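Local coordinates for 3-hexulose-6-phosphate isomerase (Methanocaldococcus jannaschii, PDB 1JEO), which catalyses the interconversion of 3-hexulose 6-phosphate and fructose 6-phosphate, a step in carbohydrate biosynthesis leading to ribose 5-phosphate, at residues Lys41-Ile45 with Thr77-Glu81; Gly55-Ala59 with Phe71-Thr75; Glu5-Val10 with Ser137-Pro141; Ile45-Gly49 with Thr95-Val101. One frame throughout, in Å; residues are numbered along the deposited sequence.

Contact 1: residues Lys41-Ile45 with Thr77-Glu81; sequences KKIFI and TPSYE
F44 and Y80 meet in an offset edge-to-face pair, the edge of Y80 toward one face of F44, with ring centroids 5.4 Å apart and planes at 69°; Y80 CD1 is 3.5 Å from F44 CD1. At the edge of the F44 ring, near its plane, lie the methyl CG2 of T77, 3.7 Å from F44 CE2, and the carbonyl O of P78, 3.2 Å from the same CE2. The charged part runs beside this cluster. K42 bends at its last two torsions (chi3 -62°, chi4 -65°), folding its chain so that CE passes P78 CG and NZ forms a salt bridge of 2.8 Å with E81 OE1. NZ also makes a weak bond to the carbonyl O of S79, and a second carboxylate, that of D84, shares the ammonium charge. The hydroxyls point elsewhere: T77 OG1 bonds to the F71 carbonyl and Y80 OH to N109. Were F44 an alanine, the edge of Y80 and the T77 methyl would probably lose the surface they pack on, opening a gap under the loop. Residues 77-81 belong to the connection between strands 69-71 and 85-89, which here crosses beside strand 43-46, the strand lying between those two in the parallel sheet of the SIS fold.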
loop_
_atom_site.group_PDB
_atom_site.type_symbol
_atom_site.label_atom_id
_atom_site.label_comp_id
_atom_site.label_asym_id
_atom_site.label_seq_id
_atom_site.Cartn_x
_atom_site.Cartn_y
_atom_site.Cartn_z
ATOM N N LYS A 41 -12.346 5.988 8.555
ATOM C CA LYS A 41 -12.736 7.396 8.551
ATOM C C LYS A 41 -11.666 8.136 7.733
ATOM O O LYS A 41 -11.980 8.797 6.743
ATOM C CB LYS A 41 -12.807 7.935 9.990
ATOM C CG LYS A 41 -13.513 9.282 10.160
ATOM C CD LYS A 41 -15.026 9.172 9.989
ATOM C CE LYS A 41 -15.699 10.531 10.137
ATOM N NZ LYS A 41 -17.177 10.455 9.952
ATOM N N LYS A 42 -10.404 7.989 8.145
ATOM C CA LYS A 42 -9.258 8.591 7.453
ATOM C C LYS A 42 -8.226 7.487 7.199
ATOM O O LYS A 42 -8.106 6.547 7.990
ATOM C CB LYS A 42 -8.619 9.742 8.259
ATOM C CG LYS A 42 -9.583 10.827 8.768
ATOM C CD LYS A 42 -8.889 12.088 9.295
ATOM C CE LYS A 42 -7.982 11.852 10.507
ATOM N NZ LYS A 42 -8.664 11.399 11.744
ATOM N N ILE A 43 -7.523 7.573 6.069
ATOM C CA ILE A 43 -6.511 6.578 5.694
ATOM C C ILE A 43 -5.122 7.218 5.663
ATOM O O ILE A 43 -4.913 8.240 5.011
ATOM C CB ILE A 43 -6.837 5.924 4.312
ATOM C CG1 ILE A 43 -8.247 5.320 4.339
ATOM C CG2 ILE A 43 -5.834 4.800 3.993
ATOM C CD1 ILE A 43 -8.923 5.269 3.013
ATOM N N PHE A 44 -4.183 6.602 6.381
ATOM C CA PHE A 44 -2.806 7.090 6.474
ATOM C C PHE A 44 -1.816 6.133 5.828
ATOM O O PHE A 44 -1.848 4.932 6.080
ATOM C CB PHE A 44 -2.407 7.305 7.939
ATOM C CG PHE A 44 -3.132 8.433 8.614
ATOM C CD1 PHE A 44 -4.465 8.276 9.050
ATOM C CD2 PHE A 44 -2.481 9.654 8.845
ATOM C CE1 PHE A 44 -5.138 9.326 9.715
ATOM C CE2 PHE A 44 -3.143 10.715 9.510
ATOM C CZ PHE A 44 -4.475 10.549 9.945
ATOM N N ILE A 45 -0.950 6.672 4.973
ATOM C CA ILE A 45 0.061 5.870 4.289
ATOM C C ILE A 45 1.454 6.367 4.691
ATOM O O ILE A 45 1.667 7.570 4.838
ATOM C CB ILE A 45 -0.043 5.974 2.722
ATOM C CG1 ILE A 45 -1.498 5.954 2.221
ATOM C CG2 ILE A 45 0.808 4.885 2.049
ATOM C CD1 ILE A 45 -2.262 4.679 2.405
ATOM N N THR A 77 -1.194 16.782 7.193
ATOM C CA THR A 77 -1.565 15.464 7.715
ATOM C C THR A 77 -1.920 15.603 9.211
ATOM O O THR A 77 -1.089 16.051 10.015
ATOM C CB THR A 77 -0.434 14.431 7.460
ATOM O OG1 THR A 77 -0.278 14.256 6.047
ATOM C CG2 THR A 77 -0.751 13.084 8.083
ATOM N N PRO A 78 -3.178 15.267 9.586
ATOM C CA PRO A 78 -3.666 15.353 10.963
ATOM C C PRO A 78 -3.353 14.164 11.860
ATOM O O PRO A 78 -2.636 13.237 11.469
ATOM C CB PRO A 78 -5.170 15.493 10.767
ATOM C CG PRO A 78 -5.431 14.612 9.636
ATOM C CD PRO A 78 -4.289 14.902 8.687
ATOM N N SER A 79 -3.962 14.194 13.044
ATOM C CA SER A 79 -3.825 13.155 14.054
ATOM C C SER A 79 -4.516 11.863 13.653
ATOM O O SER A 79 -5.553 11.880 12.980
ATOM C CB SER A 79 -4.418 13.636 15.379
ATOM O OG SER A 79 -5.746 14.093 15.195
ATOM N N TYR A 80 -3.906 10.753 14.056
ATOM C CA TYR A 80 -4.422 9.412 13.812
ATOM C C TYR A 80 -5.415 9.130 14.941
ATOM O O TYR A 80 -5.068 9.246 16.120
ATOM C CB TYR A 80 -3.259 8.416 13.846
ATOM C CG TYR A 80 -3.594 6.994 13.452
ATOM C CD1 TYR A 80 -3.741 6.635 12.104
ATOM C CD2 TYR A 80 -3.765 5.997 14.430
ATOM C CE1 TYR A 80 -4.053 5.307 11.733
ATOM C CE2 TYR A 80 -4.079 4.668 14.075
ATOM C CZ TYR A 80 -4.220 4.332 12.726
ATOM O OH TYR A 80 -4.506 3.036 12.380
ATOM N N GLU A 81 -6.657 8.823 14.570
ATOM C CA GLU A 81 -7.718 8.542 15.540
ATOM C C GLU A 81 -8.127 7.064 15.530
ATOM O O GLU A 81 -7.680 6.303 14.667
ATOM C CB GLU A 81 -8.908 9.475 15.301
ATOM C CG GLU A 81 -8.575 10.944 15.579
ATOM C CD GLU A 81 -9.715 11.891 15.268
ATOM O OE1 GLU A 81 -10.086 12.019 14.080
ATOM O OE2 GLU A 81 -10.230 12.523 16.216
#

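Contact 2: residues Gly55-Ala59 with Phe71-Thr75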
loop_
_atom_site.group_PDB
_atom_site.type_symbol
_atom_site.label_atom_id
_atom_site.label_comp_id
_atom_site.label_asym_id
_atom_site.label_seq_id
_atom_site.Cartn_x
_atom_site.Cartn_y
_atom_site.Cartn_z
ATOM N N GLY A 55 4.289 4.809 -2.060
ATOM C CA GLY A 55 3.217 5.013 -1.094
ATOM C C GLY A 55 2.416 6.268 -1.384
ATOM O O GLY A 55 1.189 6.262 -1.290
ATOM N N ARG A 56 3.122 7.318 -1.803
ATOM C CA ARG A 56 2.514 8.600 -2.170
ATOM C C ARG A 56 1.639 8.457 -3.431
ATOM O O ARG A 56 0.587 9.088 -3.532
ATOM C CB ARG A 56 3.589 9.672 -2.389
ATOM C CG ARG A 56 4.198 10.245 -1.118
ATOM C CD ARG A 56 5.316 11.228 -1.433
ATOM N NE ARG A 56 5.951 11.826 -0.258
ATOM C CZ ARG A 56 6.968 11.287 0.413
ATOM N NH1 ARG A 56 7.480 10.115 0.048
ATOM N NH2 ARG A 56 7.490 11.930 1.449
ATOM N N CYS A 57 2.056 7.590 -4.359
ATOM C CA CYS A 57 1.299 7.334 -5.593
ATOM C C CYS A 57 -0.079 6.742 -5.279
ATOM O O CYS A 57 -1.077 7.092 -5.914
ATOM C CB CYS A 57 2.056 6.377 -6.512
ATOM S SG CYS A 57 3.562 7.036 -7.232
ATOM N N PHE A 58 -0.117 5.889 -4.254
ATOM C CA PHE A 58 -1.345 5.241 -3.796
ATOM C C PHE A 58 -2.197 6.226 -2.987
ATOM O O PHE A 58 -3.419 6.272 -3.162
ATOM C CB PHE A 58 -0.990 3.998 -2.962
ATOM C CG PHE A 58 -2.183 3.217 -2.447
ATOM C CD1 PHE A 58 -2.309 2.953 -1.073
ATOM C CD2 PHE A 58 -3.159 2.705 -3.325
ATOM C CE1 PHE A 58 -3.391 2.182 -0.569
ATOM C CE2 PHE A 58 -4.246 1.930 -2.838
ATOM C CZ PHE A 58 -4.360 1.669 -1.456
ATOM N N ALA A 59 -1.544 7.017 -2.128
ATOM C CA ALA A 59 -2.215 8.016 -1.285
ATOM C C ALA A 59 -2.956 9.053 -2.125
ATOM O O ALA A 59 -4.107 9.394 -1.831
ATOM C CB ALA A 59 -1.211 8.701 -0.366
ATOM N N PHE A 71 -0.642 11.213 3.704
ATOM C CA PHE A 71 0.681 10.606 3.750
ATOM C C PHE A 71 1.337 11.200 4.995
ATOM O O PHE A 71 1.388 12.422 5.147
ATOM C CB PHE A 71 1.519 10.898 2.499
ATOM C CG PHE A 71 2.753 10.033 2.397
ATOM C CD1 PHE A 71 2.664 8.725 1.886
ATOM C CD2 PHE A 71 4.001 10.492 2.875
ATOM C CE1 PHE A 71 3.799 7.873 1.856
ATOM C CE2 PHE A 71 5.146 9.652 2.857
ATOM C CZ PHE A 71 5.044 8.339 2.346
ATOM N N VAL A 72 1.839 10.327 5.870
ATOM C CA VAL A 72 2.491 10.732 7.122
ATOM C C VAL A 72 3.802 11.474 6.827
ATOM O O VAL A 72 4.621 11.010 6.036
ATOM C CB VAL A 72 2.752 9.498 8.041
ATOM C CG1 VAL A 72 3.364 9.913 9.383
ATOM C CG2 VAL A 72 1.462 8.716 8.272
ATOM N N GLY A 73 3.963 12.645 7.436
ATOM C CA GLY A 73 5.166 13.432 7.219
ATOM C C GLY A 73 4.898 14.720 6.467
ATOM O O GLY A 73 5.703 15.649 6.533
ATOM N N GLU A 74 3.749 14.792 5.793
ATOM C CA GLU A 74 3.402 15.974 5.003
ATOM C C GLU A 74 2.613 17.055 5.731
ATOM O O GLU A 74 1.941 16.784 6.724
ATOM C CB GLU A 74 2.778 15.570 3.670
ATOM C CG GLU A 74 3.765 14.732 2.847
ATOM C CD GLU A 74 3.412 14.591 1.392
ATOM O OE1 GLU A 74 4.321 14.257 0.607
ATOM O OE2 GLU A 74 2.243 14.801 1.023
ATOM N N THR A 75 2.738 18.280 5.226
ATOM C CA THR A 75 2.142 19.498 5.780
ATOM C C THR A 75 0.798 19.459 6.505
ATOM O O THR A 75 0.721 19.784 7.692
ATOM C CB THR A 75 2.113 20.624 4.711
ATOM O OG1 THR A 75 3.386 20.687 4.058
ATOM C CG2 THR A 75 1.824 21.979 5.340
HETATM O O HOH W 1 7.185 14.744 1.463
#
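F71 at the end of strand 69-71 presents its ring to R56 of helix 49-64, within the alpha/beta SIS domain whose parallel sheet this helix packs against. The two side chains cross at about a right angle. R56 is extended from CG to NE and lies across one face of the ring: its CG stands over the centre, 3.7 Å from the ring centroid and 9° off the normal, a CH-pi contact. Farther out, the guanidinium leans over the same ring at 31° between planes, with F71 CE2 beneath it, 3.5 Å from R56 CZ. F71 reaches this place with CG anti to the backbone N (chi1 -167°), which turns the ring toward the helix. There A59 CB meets the ring edge near its plane, and the backbone of G55 comes within 3.9 Å, from G55 C to F71 CE1. Beyond F71 the chain makes a type II turn to E74, with G73 at the positive phi this turn calls for. The turn brings the carboxylate of E74 to the edge of the guanidinium, which is thus held at both face and edge. OE1 lies nearly in the guanidinium plane, while NE approaches it from above the carboxylate plane. This salt bridge, R56 NE to E74 OE1, measures 3.1 Å, and a water joins the same two groups, accepting from R56 NH2 at 2.8 Å and donating to E74 OE1.

Contact 3: residues Glu5-Val10 with Ser137-Pro141; sequences EELDIV and SKYLP
E6 and I9 of the helix point at loop 137-141, whose closest CA atom, that of L140, is 7.2 Å from the CA of E6, and V10 touches the loop from the side, so side chains span the gap. L140 is the apolar centre: its methyl CD1 lies 4.0 Å from I9 CG2, the same distance from V10 CG2, and 3.7 Å from the carbonyl O of E6. The side chains of I9 and L140 run alongside one another with opposite headings, whereas V10 meets L140 at about a right angle. The aliphatic part of E6 closes over L140 as well, CG against CG. A bend at chi2 (74°) then carries the E6 carboxylate across to Y139, where OE1 sits at the ring edge, near its plane and 3.5 Å from Y139 CD1. I9 CD1 also rests against S137, 3.5 Å from OG. No direct hydrogen bond joins the segments. Instead one water donates to E6 OE1 at 2.6 Å, accepts from the backbone N of Y139 and bonds S137 OG. Replacing E6 by alanine is likely to cost this water its carboxylate partner and L140 CG its aliphatic neighbour. The contact joins helix 5-15 to the loop leading into helix 144-164, near the surface. Its chemistry is therefore mixed: a small apolar patch around one leucine methyl, with the polar groups linked through a single bridging water instead of a direct bond.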
loop_
_atom_site.group_PDB
_atom_site.type_symbol
_atom_site.label_atom_id
_atom_site.label_comp_id
_atom_site.label_asym_id
_atom_site.label_seq_id
_atom_site.Cartn_x
_atom_site.Cartn_y
_atom_site.Cartn_z
ATOM N N GLU A 5 17.722 -10.610 -19.189
ATOM C CA GLU A 5 17.480 -11.274 -17.902
ATOM C C GLU A 5 16.628 -10.439 -16.928
ATOM O O GLU A 5 15.735 -10.977 -16.272
ATOM C CB GLU A 5 18.832 -11.610 -17.258
ATOM C CG GLU A 5 18.794 -12.575 -16.078
ATOM C CD GLU A 5 20.160 -12.760 -15.439
ATOM O OE1 GLU A 5 20.321 -12.398 -14.253
ATOM O OE2 GLU A 5 21.077 -13.262 -16.126
ATOM N N GLU A 6 16.894 -9.133 -16.868
ATOM C CA GLU A 6 16.178 -8.215 -15.972
ATOM C C GLU A 6 14.708 -8.023 -16.320
ATOM O O GLU A 6 13.865 -7.990 -15.422
ATOM C CB GLU A 6 16.878 -6.853 -15.899
ATOM C CG GLU A 6 18.224 -6.850 -15.171
ATOM C CD GLU A 6 19.355 -7.490 -15.961
ATOM O OE1 GLU A 6 20.308 -7.992 -15.332
ATOM O OE2 GLU A 6 19.301 -7.484 -17.209
ATOM N N LEU A 7 14.409 -7.945 -17.620
ATOM C CA LEU A 7 13.040 -7.779 -18.108
ATOM C C LEU A 7 12.220 -9.043 -17.832
ATOM O O LEU A 7 11.034 -8.953 -17.511
ATOM C CB LEU A 7 13.032 -7.441 -19.606
ATOM C CG LEU A 7 11.698 -7.067 -20.276
ATOM C CD1 LEU A 7 11.089 -5.809 -19.658
ATOM C CD2 LEU A 7 11.927 -6.859 -21.745
ATOM N N ASP A 8 12.876 -10.204 -17.906
ATOM C CA ASP A 8 12.240 -11.498 -17.639
ATOM C C ASP A 8 11.906 -11.656 -16.156
ATOM O O ASP A 8 10.871 -12.230 -15.807
ATOM C CB ASP A 8 13.136 -12.661 -18.088
ATOM C CG ASP A 8 13.137 -12.865 -19.598
ATOM O OD1 ASP A 8 14.067 -13.537 -20.091
ATOM O OD2 ASP A 8 12.217 -12.373 -20.292
ATOM N N ILE A 9 12.777 -11.122 -15.296
ATOM C CA ILE A 9 12.583 -11.167 -13.845
ATOM C C ILE A 9 11.400 -10.270 -13.469
ATOM O O ILE A 9 10.516 -10.700 -12.726
ATOM C CB ILE A 9 13.893 -10.795 -13.083
ATOM C CG1 ILE A 9 14.868 -11.976 -13.178
ATOM C CG2 ILE A 9 13.621 -10.454 -11.597
ATOM C CD1 ILE A 9 16.301 -11.640 -12.845
ATOM N N VAL A 10 11.345 -9.074 -14.066
ATOM C CA VAL A 10 10.254 -8.130 -13.816
ATOM C C VAL A 10 8.922 -8.716 -14.317
ATOM O O VAL A 10 7.931 -8.671 -13.592
ATOM C CB VAL A 10 10.517 -6.731 -14.459
ATOM C CG1 VAL A 10 9.325 -5.807 -14.226
ATOM C CG2 VAL A 10 11.764 -6.092 -13.851
ATOM N N SER A 137 17.735 -9.549 -8.108
ATOM C CA SER A 137 18.828 -9.806 -9.039
ATOM C C SER A 137 20.021 -8.902 -8.736
ATOM O O SER A 137 19.903 -7.937 -7.980
ATOM C CB SER A 137 18.354 -9.559 -10.470
ATOM O OG SER A 137 19.153 -10.270 -11.389
ATOM N N LYS A 138 21.155 -9.202 -9.366
ATOM C CA LYS A 138 22.394 -8.433 -9.203
ATOM C C LYS A 138 22.228 -7.001 -9.736
ATOM O O LYS A 138 22.709 -6.048 -9.127
ATOM C CB LYS A 138 23.537 -9.138 -9.945
ATOM C CG LYS A 138 24.929 -8.570 -9.697
ATOM C CD LYS A 138 25.954 -9.283 -10.549
ATOM C CE LYS A 138 27.357 -8.786 -10.260
ATOM N NZ LYS A 138 28.353 -9.448 -11.150
ATOM N N TYR A 139 21.507 -6.871 -10.850
ATOM C CA TYR A 139 21.281 -5.574 -11.482
ATOM C C TYR A 139 19.924 -4.923 -11.183
ATOM O O TYR A 139 19.588 -3.865 -11.721
ATOM C CB TYR A 139 21.607 -5.656 -12.978
ATOM C CG TYR A 139 23.062 -6.022 -13.225
ATOM C CD1 TYR A 139 23.410 -7.223 -13.873
ATOM C CD2 TYR A 139 24.104 -5.197 -12.747
ATOM C CE1 TYR A 139 24.778 -7.600 -14.036
ATOM C CE2 TYR A 139 25.465 -5.557 -12.900
ATOM C CZ TYR A 139 25.793 -6.757 -13.544
ATOM O OH TYR A 139 27.116 -7.103 -13.688
ATOM N N LEU A 140 19.178 -5.557 -10.275
ATOM C CA LEU A 140 17.882 -5.082 -9.762
ATOM C C LEU A 140 18.062 -5.325 -8.243
ATOM O O LEU A 140 17.421 -6.213 -7.665
ATOM C CB LEU A 140 16.714 -5.909 -10.331
ATOM C CG LEU A 140 16.358 -5.796 -11.822
ATOM C CD1 LEU A 140 15.369 -6.883 -12.206
ATOM C CD2 LEU A 140 15.821 -4.412 -12.166
ATOM N N PRO A 141 18.918 -4.506 -7.574
ATOM C CA PRO A 141 19.241 -4.603 -6.146
ATOM C C PRO A 141 18.261 -4.019 -5.143
ATOM O O PRO A 141 17.346 -3.294 -5.515
ATOM C CB PRO A 141 20.577 -3.850 -6.050
ATOM C CG PRO A 141 20.833 -3.300 -7.440
ATOM C CD PRO A 141 19.500 -3.254 -8.079
HETATM O O HOH W 2 20.497 -8.787 -12.904
#

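Contact 4: residues Ile45-Gly49 with Thr95-Val101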
loop_
_atom_site.group_PDB
_atom_site.type_symbol
_atom_site.label_atom_id
_atom_site.label_comp_id
_atom_site.label_asym_id
_atom_site.label_seq_id
_atom_site.Cartn_x
_atom_site.Cartn_y
_atom_site.Cartn_z
ATOM N N ILE A 45 -0.950 6.672 4.973
ATOM C CA ILE A 45 0.061 5.870 4.289
ATOM C C ILE A 45 1.454 6.367 4.691
ATOM O O ILE A 45 1.667 7.570 4.838
ATOM C CB ILE A 45 -0.043 5.974 2.722
ATOM C CG1 ILE A 45 -1.498 5.954 2.221
ATOM C CG2 ILE A 45 0.808 4.885 2.049
ATOM C CD1 ILE A 45 -2.262 4.679 2.405
ATOM N N PHE A 46 2.391 5.433 4.866
ATOM C CA PHE A 46 3.776 5.767 5.202
ATOM C C PHE A 46 4.768 4.750 4.646
ATOM O O PHE A 46 4.480 3.554 4.538
ATOM C CB PHE A 46 3.995 5.934 6.722
ATOM C CG PHE A 46 5.365 6.486 7.091
ATOM C CD1 PHE A 46 5.768 7.775 6.664
ATOM C CD2 PHE A 46 6.274 5.708 7.834
ATOM C CE1 PHE A 46 7.061 8.286 6.968
ATOM C CE2 PHE A 46 7.575 6.204 8.148
ATOM C CZ PHE A 46 7.965 7.499 7.712
ATOM N N GLY A 47 5.958 5.267 4.360
ATOM C CA GLY A 47 7.065 4.492 3.850
ATOM C C GLY A 47 8.247 5.436 3.761
ATOM O O GLY A 47 8.071 6.658 3.699
ATOM N N VAL A 48 9.447 4.868 3.718
ATOM C CA VAL A 48 10.690 5.634 3.628
ATOM C C VAL A 48 11.318 5.377 2.251
ATOM O O VAL A 48 11.097 4.320 1.656
ATOM C CB VAL A 48 11.673 5.215 4.787
ATOM C CG1 VAL A 48 13.049 5.840 4.625
ATOM C CG2 VAL A 48 11.096 5.628 6.130
ATOM N N GLY A 49 12.055 6.370 1.746
ATOM C CA GLY A 49 12.735 6.271 0.465
ATOM C C GLY A 49 11.837 5.971 -0.716
ATOM O O GLY A 49 10.750 6.543 -0.823
ATOM N N THR A 95 13.007 -1.180 8.869
ATOM C CA THR A 95 13.313 0.261 8.921
ATOM C C THR A 95 12.780 0.925 10.197
ATOM O O THR A 95 11.580 0.885 10.475
ATOM C CB THR A 95 12.776 0.987 7.664
ATOM O OG1 THR A 95 13.100 0.213 6.502
ATOM C CG2 THR A 95 13.412 2.371 7.517
ATOM N N GLU A 96 13.709 1.469 10.985
ATOM C CA GLU A 96 13.414 2.116 12.266
ATOM C C GLU A 96 12.340 3.203 12.262
ATOM O O GLU A 96 11.502 3.238 13.170
ATOM C CB GLU A 96 14.700 2.630 12.912
ATOM C CG GLU A 96 15.543 1.557 13.595
ATOM C CD GLU A 96 14.951 1.076 14.913
ATOM O OE1 GLU A 96 14.797 1.902 15.838
ATOM O OE2 GLU A 96 14.648 -0.130 15.023
ATOM N N SER A 97 12.333 4.042 11.220
ATOM C CA SER A 97 11.342 5.115 11.087
ATOM C C SER A 97 9.927 4.585 10.845
ATOM O O SER A 97 8.952 5.214 11.264
ATOM C CB SER A 97 11.732 6.091 9.980
ATOM O OG SER A 97 12.911 6.788 10.331
ATOM N N VAL A 98 9.828 3.422 10.197
ATOM C CA VAL A 98 8.538 2.768 9.932
ATOM C C VAL A 98 8.032 2.133 11.239
ATOM O O VAL A 98 6.839 2.192 11.532
ATOM C CB VAL A 98 8.654 1.707 8.779
ATOM C CG1 VAL A 98 7.378 0.855 8.652
ATOM C CG2 VAL A 98 8.921 2.414 7.453
ATOM N N LEU A 99 8.958 1.595 12.034
ATOM C CA LEU A 99 8.649 0.971 13.327
ATOM C C LEU A 99 8.148 1.984 14.361
ATOM O O LEU A 99 7.264 1.672 15.155
ATOM C CB LEU A 99 9.869 0.224 13.872
ATOM C CG LEU A 99 10.229 -1.091 13.179
ATOM C CD1 LEU A 99 11.585 -1.581 13.642
ATOM C CD2 LEU A 99 9.169 -2.115 13.492
ATOM N N THR A 100 8.693 3.204 14.300
ATOM C CA THR A 100 8.325 4.321 15.180
ATOM C C THR A 100 6.852 4.695 14.941
ATOM O O THR A 100 6.079 4.833 15.893
ATOM C CB THR A 100 9.248 5.553 14.906
ATOM O OG1 THR A 100 10.595 5.226 15.266
ATOM C CG2 THR A 100 8.814 6.781 15.694
ATOM N N VAL A 101 6.478 4.801 13.662
ATOM C CA VAL A 101 5.117 5.139 13.241
ATOM C C VAL A 101 4.151 3.995 13.597
ATOM O O VAL A 101 3.036 4.254 14.051
ATOM C CB VAL A 101 5.082 5.499 11.713
ATOM C CG1 VAL A 101 3.652 5.703 11.198
ATOM C CG2 VAL A 101 5.881 6.778 11.480
#
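F46 and V48, two residues apart and both directed at helix 96-106, are the bumps on the strand side of this contact. The ring of F46 pushes one corner, CE2, into a hollow on the helix between S97, V98 and V101. V101 lies over a face of the ring: its CG2 is 4.2 Å from the centroid and 29° off the normal, a slanted CH-pi contact, and 3.8 Å from F46 CE2. At the ring edge, in its plane, stands V98 CA, 4.0 Å from F46 CE2, so backbone and not just methyls forms that wall. The S97 carbonyl O closes the hollow at 3.5 Å from F46 CE2. With chi1 at -171° the F46 ring stands opposite its own backbone nitrogen and extends out to the helix. V48 fits one step nearer the start of the helix. Its CG2 methyl settles among three groups, S97 CB at 3.9 Å, V98 CG2 at 4.1 Å and T95 CG2 at 4.2 Å. V98 CG2 is shared, touching both F46 CE2 and V48 CG2, and so fills the notch between the two bumps. No hydrogen bond crosses; the fit is one of shape. T95, at the N-cap position, turns its hydroxyl elsewhere, to a bound citrate that probably came from the crystallisation liquor. T95 is one of the residues inferred to bind substrate, as is S51 close by V48. Strand end, glycine-containing loop and helix start meeting beside such a pocket are consistent with the phosphosugar site of SIS domains.

From the N terminus, helix 5-15 is tied by contact 3 to the loop before helix 144-164, closing a loop of the chain that encloses the other three contacts. Contacts 1 and 4 both start from strand 43-46 and share I45; contact 1 reaches the loop at 77-81 and contact 4 goes on to helix 96-106. Contact 2, joining helix 49-64 to the end of strand 69-71 and the turn after it, is nested inside both. Contacts 1 and 2 touch where the 77-81 loop meets the end of strand 69-71, and contacts 2 and 4 meet where I45 O faces V72 N. Contact 3 stands apart, its centre about 26 Å from that of contact 4.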